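Subdomain of Desmoplakin Carboxy-Terminal domain (DPCT) (Homo sapiens, PDB 1LM5) probably binds intermediate filaments as a plakin-repeat fragment of the carboxy-terminal region of desmoplakin, a structural protein. Local coordinates at residues 6-11 against 179-184; 12-17 against 31-36; 50-55 against 69-74; 121-126 against 155-160. One frame throughout, in Å; residues are numbered along the deposited sequence.

Contact 1: residues 6-11 against 179-184; sequences EESSPI and DAINRS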
# COMPACT_ATOMS: atom_id res chain seq x y z
N GLU B 6 5.92 11.79 12.78
CA GLU B 6 4.64 12.16 12.20
C GLU B 6 3.82 11.01 11.62
O GLU B 6 2.59 11.01 11.70
CB GLU B 6 4.84 13.23 11.13
CG GLU B 6 5.32 14.55 11.70
CD GLU B 6 4.47 14.99 12.88
OE1 GLU B 6 3.23 15.02 12.75
OE2 GLU B 6 5.05 15.32 13.94
N GLU B 7 4.50 10.04 11.01
CA GLU B 7 3.82 8.88 10.45
C GLU B 7 4.54 7.63 10.90
O GLU B 7 5.70 7.68 11.31
CB GLU B 7 3.77 8.94 8.92
CG GLU B 7 5.12 9.06 8.24
CD GLU B 7 5.72 10.44 8.40
OE1 GLU B 7 4.98 11.42 8.21
OE2 GLU B 7 6.93 10.53 8.70
N SER B 8 3.85 6.49 10.81
CA SER B 8 4.46 5.24 11.22
C SER B 8 3.50 4.09 11.06
O SER B 8 2.32 4.27 10.81
CB SER B 8 4.90 5.34 12.68
OG SER B 8 5.34 4.09 13.18
N SER B 9 4.04 2.88 11.19
CA SER B 9 3.26 1.67 11.08
C SER B 9 2.19 1.71 12.16
O SER B 9 2.36 2.34 13.20
CB SER B 9 4.16 0.47 11.34
OG SER B 9 4.85 0.67 12.57
N PRO B 10 1.05 1.03 11.93
CA PRO B 10 0.01 1.05 12.95
C PRO B 10 0.50 0.25 14.16
O PRO B 10 1.33 -0.66 14.04
CB PRO B 10 -1.16 0.34 12.27
CG PRO B 10 -0.92 0.54 10.81
CD PRO B 10 0.58 0.36 10.70
N ILE B 11 -0.01 0.59 15.33
CA ILE B 11 0.34 -0.14 16.53
C ILE B 11 -0.19 -1.54 16.26
O ILE B 11 -1.36 -1.72 15.92
CB ILE B 11 -0.34 0.47 17.73
CG1 ILE B 11 0.27 1.86 17.98
CG2 ILE B 11 -0.21 -0.43 18.95
CD1 ILE B 11 -0.48 2.69 18.96
N ASP B 179 -0.33 10.09 19.61
CA ASP B 179 0.37 9.94 20.87
C ASP B 179 0.77 8.49 21.08
O ASP B 179 1.86 8.20 21.53
CB ASP B 179 -0.51 10.33 22.06
CG ASP B 179 -0.84 11.80 22.09
OD1 ASP B 179 -1.95 12.14 22.54
OD2 ASP B 179 0.01 12.61 21.67
N ALA B 180 -0.16 7.59 20.77
CA ALA B 180 0.07 6.17 20.93
C ALA B 180 1.29 5.75 20.12
O ALA B 180 2.14 5.02 20.63
CB ALA B 180 -1.16 5.39 20.48
N ILE B 181 1.39 6.21 18.88
CA ILE B 181 2.52 5.85 18.05
C ILE B 181 3.81 6.41 18.65
O ILE B 181 4.85 5.75 18.62
CB ILE B 181 2.35 6.37 16.62
CG1 ILE B 181 1.18 5.66 15.96
CG2 ILE B 181 3.62 6.15 15.82
CD1 ILE B 181 0.80 6.23 14.60
N ASN B 182 3.74 7.61 19.19
CA ASN B 182 4.92 8.21 19.78
C ASN B 182 5.34 7.55 21.09
O ASN B 182 6.50 7.60 21.47
CB ASN B 182 4.70 9.71 19.99
CG ASN B 182 4.89 10.49 18.71
OD1 ASN B 182 5.96 10.45 18.10
ND2 ASN B 182 3.84 11.20 18.28
N ARG B 183 4.38 6.91 21.76
CA ARG B 183 4.65 6.23 23.03
C ARG B 183 4.85 4.74 22.82
O ARG B 183 5.06 3.99 23.77
CB ARG B 183 3.48 6.46 23.99
CG ARG B 183 3.41 7.88 24.49
CD ARG B 183 2.07 8.25 25.08
NE ARG B 183 2.08 9.65 25.49
CZ ARG B 183 2.80 10.12 26.51
NH1 ARG B 183 3.56 9.29 27.22
NH2 ARG B 183 2.78 11.41 26.79
N SER B 184 4.77 4.30 21.57
CA SER B 184 4.94 2.90 21.24
C SER B 184 6.41 2.56 21.08
O SER B 184 7.25 3.43 20.88
CB SER B 184 4.21 2.56 19.94
OG SER B 184 4.80 3.26 18.85
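The extended backbone around Ile-11 runs close beside the last turns of helix 177-183, with Ile-11 CA 6.6 Å from Ile-181 CA. Two isoleucines carry most of the meeting. Ile-181 CG2, anti to its own backbone N, presses on Ser-8, this methyl carbon only 3.5 Å from Ser-8 CB, tighter than a usual carbon contact. Ile-11 reaches the helix with its delta branch: CD1 lies against the methyl of Ala-180, too close in the model for the exact spacing to be trusted. The two gamma branches pass more loosely, CG1 of Ile-11 and CG1 of Ile-181 being 4.4 Å apart. This packing joins the chain's N-terminal arm, just as it enters strand 11-16 of the mixed sheet, to a helix from near the C-terminal end. Ser-184 OG donates to Ile-181 O at 2.5 Å, tilted 29° from the carbonyl plane. That hydroxyl has a second partner in Arg-193 NH1, and NE of the same arginine, in strand 193-197, holds Ser-9 OG.

Contact 2: residues 12-17 against 31-36; sequences AAIFDT and RGIVDS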
# COMPACT_ATOMS: atom_id res chain seq x y z
N ALA B 12 0.67 -2.54 16.40
CA ALA B 12 0.30 -3.90 16.10
C ALA B 12 -0.20 -4.70 17.27
O ALA B 12 -1.11 -5.52 17.14
CB ALA B 12 1.48 -4.62 15.48
N ALA B 13 0.41 -4.48 18.43
CA ALA B 13 0.06 -5.25 19.59
C ALA B 13 0.43 -4.56 20.88
O ALA B 13 0.86 -3.41 20.90
CB ALA B 13 0.72 -6.62 19.51
N ILE B 14 0.32 -5.32 21.96
CA ILE B 14 0.55 -4.82 23.29
C ILE B 14 1.75 -5.46 23.96
O ILE B 14 2.04 -6.63 23.75
CB ILE B 14 -0.68 -5.13 24.13
CG1 ILE B 14 -1.89 -4.45 23.50
CG2 ILE B 14 -0.46 -4.70 25.57
CD1 ILE B 14 -1.82 -2.95 23.55
N PHE B 15 2.47 -4.67 24.74
CA PHE B 15 3.56 -5.25 25.48
C PHE B 15 3.09 -5.20 26.92
O PHE B 15 2.96 -4.13 27.52
CB PHE B 15 4.87 -4.47 25.32
CG PHE B 15 6.03 -5.16 25.97
CD1 PHE B 15 6.61 -6.27 25.36
CD2 PHE B 15 6.47 -4.77 27.23
CE1 PHE B 15 7.62 -7.00 26.00
CE2 PHE B 15 7.49 -5.48 27.89
CZ PHE B 15 8.06 -6.60 27.28
N ASP B 16 2.79 -6.37 27.46
CA ASP B 16 2.34 -6.48 28.84
C ASP B 16 3.57 -6.32 29.72
O ASP B 16 4.37 -7.25 29.87
CB ASP B 16 1.67 -7.84 29.04
CG ASP B 16 1.17 -8.05 30.45
OD1 ASP B 16 0.34 -8.96 30.63
OD2 ASP B 16 1.60 -7.33 31.38
N THR B 17 3.74 -5.13 30.28
CA THR B 17 4.88 -4.79 31.12
C THR B 17 5.03 -5.71 32.32
O THR B 17 6.14 -6.16 32.63
CB THR B 17 4.77 -3.34 31.62
OG1 THR B 17 4.79 -2.44 30.50
CG2 THR B 17 5.95 -3.01 32.53
N ARG B 31 -7.04 -9.42 29.67
CA ARG B 31 -6.31 -9.33 30.93
C ARG B 31 -6.63 -8.04 31.67
O ARG B 31 -6.09 -7.77 32.74
CB ARG B 31 -4.80 -9.46 30.66
CG ARG B 31 -4.53 -10.46 29.55
CD ARG B 31 -3.47 -11.50 29.86
NE ARG B 31 -2.11 -10.99 29.73
CZ ARG B 31 -1.09 -11.73 29.29
NH1 ARG B 31 -1.27 -12.99 28.93
NH2 ARG B 31 0.13 -11.20 29.24
N GLY B 32 -7.52 -7.25 31.09
CA GLY B 32 -7.93 -6.01 31.72
C GLY B 32 -6.86 -4.94 31.80
O GLY B 32 -6.95 -4.05 32.64
N ILE B 33 -5.85 -5.00 30.93
CA ILE B 33 -4.80 -3.98 30.94
C ILE B 33 -5.04 -2.94 29.85
O ILE B 33 -4.44 -1.86 29.87
CB ILE B 33 -3.39 -4.61 30.82
CG1 ILE B 33 -3.25 -5.40 29.52
CG2 ILE B 33 -3.15 -5.51 32.03
CD1 ILE B 33 -1.83 -5.95 29.32
N VAL B 34 -5.91 -3.29 28.90
CA VAL B 34 -6.31 -2.39 27.82
C VAL B 34 -7.85 -2.42 27.89
O VAL B 34 -8.44 -3.51 27.87
CB VAL B 34 -5.87 -2.90 26.44
CG1 VAL B 34 -6.36 -1.96 25.36
CG2 VAL B 34 -4.36 -3.07 26.39
N ASP B 35 -8.49 -1.27 27.99
CA ASP B 35 -9.95 -1.27 28.05
C ASP B 35 -10.50 -1.61 26.68
O ASP B 35 -9.85 -1.35 25.66
CB ASP B 35 -10.50 0.09 28.51
CG ASP B 35 -10.30 1.17 27.48
OD1 ASP B 35 -9.23 1.80 27.49
OD2 ASP B 35 -11.21 1.38 26.66
N SER B 36 -11.69 -2.20 26.63
CA SER B 36 -12.26 -2.63 25.37
C SER B 36 -12.46 -1.54 24.32
O SER B 36 -12.40 -1.82 23.12
CB SER B 36 -13.60 -3.33 25.61
OG SER B 36 -14.58 -2.38 25.98
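A Schellman turn closes helix 25-30 at Gly-32, and the residues on both sides of that glycine, Arg-31 and then Ile-33 with Val-34, dock on Asp-16 and Ile-14 of strand 11-16. The polar half is a salt bridge centred on a single oxygen. Arg-31 NH2 donates to Asp-16 OD1 at 2.6 Å with an N-H...O angle of 156°, while Arg-31 NE reaches the same Asp-16 OD1 weakly, at 3.3 Å. OD1 sits near the guanidinium plane, at its edge; NH2 meets it on its anti side, and the carboxylate and guanidinium planes are 61° apart. Asn-19 ND2 also donates to OD1, giving that oxygen a third donor. Glu-21 OE2 takes a second bond from NH2, so the guanidinium is shared between two acids, which probably fixes its orientation.

The apolar half lies beside it. Ile-33 extends its delta methyl over one face of the carboxylate, with CD1 3.8 Å from Asp-16 CG, the two side chains crossing at about a right angle. That CD1 is also 4.2 Å from Ile-14 CG2 as the two isoleucines slide past each other. Val-34 and Ile-14 instead meet tip to tip, Val-34 CG2 3.8 Å from Ile-14 CD1; CG2, beside the backbone N, is the valine branch that makes this contact. Around this layer, Ile-23 of strand 21-23 touches Ile-14, Asp-16, Arg-31 and Ile-33, and Ala-197 of strand 193-197 touches both isoleucines, so the turn between helices 25-30 and 36-47 lies over one side of the sheet.

Contact 3: residues 50-55 against 69-74; sequences GGIIHP and QGVIDQ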
# COMPACT_ATOMS: atom_id res chain seq x y z
N GLY B 50 -6.01 -1.88 6.31
CA GLY B 50 -5.70 -3.08 5.56
C GLY B 50 -5.95 -4.41 6.23
O GLY B 50 -6.05 -5.44 5.56
N GLY B 51 -6.05 -4.40 7.55
CA GLY B 51 -6.32 -5.65 8.24
C GLY B 51 -5.87 -5.71 9.67
O GLY B 51 -4.96 -4.99 10.09
N ILE B 52 -6.54 -6.57 10.44
CA ILE B 52 -6.19 -6.78 11.82
C ILE B 52 -4.77 -7.34 11.75
O ILE B 52 -4.49 -8.23 10.94
CB ILE B 52 -7.14 -7.78 12.47
CG1 ILE B 52 -8.57 -7.23 12.42
CG2 ILE B 52 -6.72 -8.05 13.90
CD1 ILE B 52 -8.72 -5.87 13.13
N ILE B 53 -3.87 -6.81 12.56
CA ILE B 53 -2.49 -7.28 12.50
C ILE B 53 -2.26 -8.47 13.40
O ILE B 53 -2.53 -8.41 14.60
CB ILE B 53 -1.52 -6.14 12.88
CG1 ILE B 53 -1.72 -4.97 11.92
CG2 ILE B 53 -0.06 -6.65 12.82
CD1 ILE B 53 -0.94 -3.72 12.28
N HIS B 54 -1.76 -9.56 12.82
CA HIS B 54 -1.51 -10.73 13.65
C HIS B 54 -0.34 -10.32 14.54
O HIS B 54 0.71 -9.93 14.05
CB HIS B 54 -1.14 -11.94 12.81
CG HIS B 54 -1.05 -13.19 13.62
ND1 HIS B 54 -0.08 -13.37 14.58
CD2 HIS B 54 -1.85 -14.28 13.68
CE1 HIS B 54 -0.30 -14.52 15.20
NE2 HIS B 54 -1.36 -15.09 14.67
N PRO B 55 -0.51 -10.41 15.86
CA PRO B 55 0.54 -10.01 16.79
C PRO B 55 1.91 -10.65 16.65
O PRO B 55 2.91 -10.05 17.05
CB PRO B 55 -0.09 -10.27 18.15
CG PRO B 55 -1.00 -11.40 17.90
CD PRO B 55 -1.62 -11.08 16.56
N GLN B 69 -8.57 -16.89 13.95
CA GLN B 69 -7.29 -17.11 14.60
C GLN B 69 -7.22 -16.68 16.06
O GLN B 69 -6.16 -16.75 16.69
CB GLN B 69 -6.20 -16.42 13.78
CG GLN B 69 -6.05 -17.04 12.40
CD GLN B 69 -5.01 -16.33 11.56
OE1 GLN B 69 -3.92 -16.03 12.04
NE2 GLN B 69 -5.33 -16.07 10.30
N GLY B 70 -8.35 -16.24 16.60
CA GLY B 70 -8.40 -15.81 17.98
C GLY B 70 -7.72 -14.47 18.21
O GLY B 70 -7.51 -14.07 19.35
N VAL B 71 -7.40 -13.78 17.12
CA VAL B 71 -6.74 -12.48 17.23
C VAL B 71 -7.73 -11.46 17.79
O VAL B 71 -7.34 -10.52 18.47
CB VAL B 71 -6.19 -12.02 15.88
CG1 VAL B 71 -5.62 -10.61 16.02
CG2 VAL B 71 -5.09 -12.98 15.43
N ILE B 72 -9.01 -11.66 17.48
CA ILE B 72 -10.07 -10.80 18.00
C ILE B 72 -11.26 -11.73 18.22
O ILE B 72 -11.36 -12.78 17.55
CB ILE B 72 -10.51 -9.69 16.99
CG1 ILE B 72 -11.21 -10.31 15.79
CG2 ILE B 72 -9.30 -8.87 16.53
CD1 ILE B 72 -11.63 -9.29 14.73
N ASP B 73 -12.14 -11.38 19.14
CA ASP B 73 -13.30 -12.22 19.39
C ASP B 73 -14.45 -11.80 18.49
O ASP B 73 -14.39 -10.76 17.83
CB ASP B 73 -13.68 -12.17 20.88
CG ASP B 73 -14.18 -10.82 21.33
OD1 ASP B 73 -14.00 -10.51 22.53
OD2 ASP B 73 -14.74 -10.07 20.51
N GLN B 74 -15.49 -12.63 18.45
CA GLN B 74 -16.65 -12.39 17.61
C GLN B 74 -17.31 -11.03 17.78
O GLN B 74 -17.57 -10.33 16.80
CB GLN B 74 -17.71 -13.47 17.85
CG GLN B 74 -17.26 -14.89 17.56
CD GLN B 74 -16.65 -15.58 18.77
OE1 GLN B 74 -16.55 -16.81 18.81
NE2 GLN B 74 -16.25 -14.79 19.77
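His-54 ND1 accepts the backbone N-H of Thr-56, a bond that helps hold the ring with CD2 turned to Gln-69. With ND1 so used, the ring would carry its proton on NE2. CG of His-54, anti to the backbone N (chi1 -172°), carries the ring out toward residues 69-74. There Gln-69, its chain extended beyond CG, brings OE1 in near the ring plane, 3.2 Å from His-54 CD2. The side chains cross at about a right angle, with ring and amide planes 35° apart; a ring C-H beside a nitrogen is somewhat positive and probably welcomes the amide oxygen.

Val-71 splits its two methyls between the strand and the ring. Its CG2 lies obliquely to the imidazole, 3.9 Å from His-54 CD2, and 4.1 Å from Pro-55 CD. Its CG1 faces the strand and closes on Ile-52 CG2 at 3.5 Å. The same Ile-52 CG2 meets Ile-72 CG2 at 3.8 Å, so one methyl bridges two successive residues of the loop. Ile-52 and Ile-72 both also rest on Ala-66 and Leu-80, burying this side of the contact.

Gly-70, at positive phi, ends helix 63-68 in a Schellman motif, and Asp-73 N-caps helix 74-88. A short hairpin, 52-53 with 60-61, packed against the turn between two following helices is the arrangement expected of a plakin (plectin) repeat.

Contact 4: residues 121-126 against 155-160; sequences FQYLTG and RLQDTS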
# COMPACT_ATOMS: atom_id res chain seq x y z
N PHE B 121 -6.41 7.35 11.68
CA PHE B 121 -5.64 6.13 11.75
C PHE B 121 -4.89 5.95 10.44
O PHE B 121 -3.71 5.65 10.43
CB PHE B 121 -6.56 4.93 11.95
CG PHE B 121 -7.23 4.87 13.29
CD1 PHE B 121 -8.45 4.22 13.43
CD2 PHE B 121 -6.62 5.43 14.41
CE1 PHE B 121 -9.06 4.11 14.69
CE2 PHE B 121 -7.22 5.33 15.67
CZ PHE B 121 -8.44 4.67 15.81
N GLN B 122 -5.60 6.12 9.33
CA GLN B 122 -4.97 5.95 8.03
C GLN B 122 -3.92 7.02 7.81
O GLN B 122 -2.77 6.72 7.47
CB GLN B 122 -6.03 6.02 6.91
CG GLN B 122 -7.06 4.91 6.98
CD GLN B 122 -8.17 5.05 5.95
OE1 GLN B 122 -8.30 6.09 5.30
NE2 GLN B 122 -8.99 4.01 5.82
N TYR B 123 -4.31 8.27 8.03
CA TYR B 123 -3.40 9.38 7.84
C TYR B 123 -2.08 9.19 8.58
O TYR B 123 -1.01 9.30 7.99
CB TYR B 123 -4.07 10.66 8.32
CG TYR B 123 -3.25 11.88 8.02
CD1 TYR B 123 -3.22 12.42 6.75
CD2 TYR B 123 -2.46 12.47 9.01
CE1 TYR B 123 -2.43 13.52 6.46
CE2 TYR B 123 -1.67 13.56 8.73
CZ TYR B 123 -1.65 14.08 7.46
OH TYR B 123 -0.86 15.17 7.16
N LEU B 124 -2.18 8.89 9.87
CA LEU B 124 -1.01 8.69 10.72
C LEU B 124 -0.15 7.52 10.32
O LEU B 124 1.02 7.46 10.69
CB LEU B 124 -1.45 8.49 12.17
CG LEU B 124 -1.93 9.74 12.91
CD1 LEU B 124 -2.52 9.33 14.25
CD2 LEU B 124 -0.77 10.72 13.09
N THR B 125 -0.70 6.59 9.55
CA THR B 125 0.07 5.42 9.17
C THR B 125 0.47 5.37 7.70
O THR B 125 0.72 4.30 7.16
CB THR B 125 -0.68 4.13 9.54
OG1 THR B 125 -2.00 4.16 8.97
CG2 THR B 125 -0.80 4.01 11.07
N GLY B 126 0.52 6.53 7.06
CA GLY B 126 0.93 6.54 5.67
C GLY B 126 0.07 7.36 4.73
O GLY B 126 0.58 7.87 3.74
N ARG B 155 -7.18 19.63 9.12
CA ARG B 155 -7.48 18.96 10.39
C ARG B 155 -6.63 17.70 10.56
O ARG B 155 -6.07 17.45 11.64
CB ARG B 155 -8.96 18.57 10.45
CG ARG B 155 -9.81 19.44 11.35
CD ARG B 155 -11.28 19.17 11.12
NE ARG B 155 -11.74 19.82 9.90
CZ ARG B 155 -12.56 19.27 9.00
NH1 ARG B 155 -13.01 18.03 9.17
NH2 ARG B 155 -12.90 19.96 7.92
N LEU B 156 -6.54 16.90 9.51
CA LEU B 156 -5.74 15.68 9.55
C LEU B 156 -4.27 16.00 9.80
O LEU B 156 -3.59 15.32 10.55
CB LEU B 156 -5.87 14.91 8.24
CG LEU B 156 -7.20 14.18 8.05
CD1 LEU B 156 -7.24 13.59 6.65
CD2 LEU B 156 -7.33 13.09 9.12
N GLN B 157 -3.80 17.05 9.14
CA GLN B 157 -2.40 17.46 9.27
C GLN B 157 -2.04 17.86 10.69
O GLN B 157 -0.93 17.58 11.16
CB GLN B 157 -2.12 18.62 8.32
CG GLN B 157 -0.78 19.28 8.52
CD GLN B 157 -0.77 20.69 7.98
OE1 GLN B 157 -1.01 20.91 6.80
NE2 GLN B 157 -0.51 21.66 8.86
N ASP B 158 -2.96 18.53 11.38
CA ASP B 158 -2.72 18.97 12.75
C ASP B 158 -2.85 17.78 13.70
O ASP B 158 -3.70 17.76 14.59
CB ASP B 158 -3.72 20.05 13.15
CG ASP B 158 -3.44 20.62 14.52
OD1 ASP B 158 -4.29 21.37 15.05
OD2 ASP B 158 -2.36 20.32 15.08
N THR B 159 -1.98 16.79 13.50
CA THR B 159 -1.99 15.58 14.31
C THR B 159 -1.96 15.88 15.80
O THR B 159 -2.50 15.13 16.60
CB THR B 159 -0.80 14.67 13.95
OG1 THR B 159 0.43 15.37 14.19
CG2 THR B 159 -0.87 14.26 12.48
N SER B 160 -1.32 16.99 16.16
CA SER B 160 -1.22 17.39 17.56
C SER B 160 -2.58 17.62 18.18
O SER B 160 -2.75 17.43 19.39
CB SER B 160 -0.38 18.66 17.68
OG SER B 160 0.92 18.48 17.15
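The phenol ring of Tyr-123 lies flat on the last turn of helix 150-157 and meets backbone as much as side chain. Leu-156 CB stands over the middle of one face in a CH-pi contact, 4.0 Å from the ring centroid and 12° off its normal. The carbonyl of the same residue lies on that same face, displaced toward CE2, with Leu-156 O 3.2 Å from Tyr-123 CE2. That oxygen also accepts a hydrogen bond from Tyr-162 OH, so its polar need is met although ring carbons sit close by. Chi1 of Tyr-123, -174°, sends CG anti to the backbone N, and the ring reaches outward until Tyr-123 OH comes 3.5 Å from Gln-157 CA. The Gln-157 side chain lies beside the tyrosine and points the same way.

Thr-159, in the 3-10 turn after the inverse gamma turn at Asp-158, adds a contact at the ring edge. Its methyl is the group involved, Thr-159 CG2 being 3.9 Å from Tyr-123 CE2, and it packs more tightly against Leu-124, whose CD2 is 3.6 Å from that CG2. One methyl thus touches two consecutive residues of the helix end.

Helix 112-124 and the end of helix 150-157 are joined here, with Leu-119 continuing the packing on Leu-156 along the first helix. Helix 177-183 also packs on Leu-124, through Tyr-177, Lys-178 and Ile-181. Arg-151 of the second subunit makes a cation-pi contact with the Tyr-123 ring, so this helix pair also meets the neighbouring chain.

Contact 1 joins the N-terminal arm to a helix near the C-terminal end, and the other three fall between its segments in sequence. It is nearest to contact 4, centres about 11 Å apart: Ser-8 N probably donates to Leu-124 O at 3.0 Å, and Glu-6 OE1 pairs with Thr-159 OG1 at 3.2 Å. Residues 6-11 run straight on into 12-17, so contacts 1 and 2 share one continuous piece of chain. Ile-53 of contact 3 packs on both, its CG2 3.7 Å from Ala-12 CB and its CD1 4.1 Å from Pro-10 CB. Contacts 3 and 4 lie on opposite sides of the chain's centre, about 23 Å between centres. Contacts 1 and 4 also meet the second subunit.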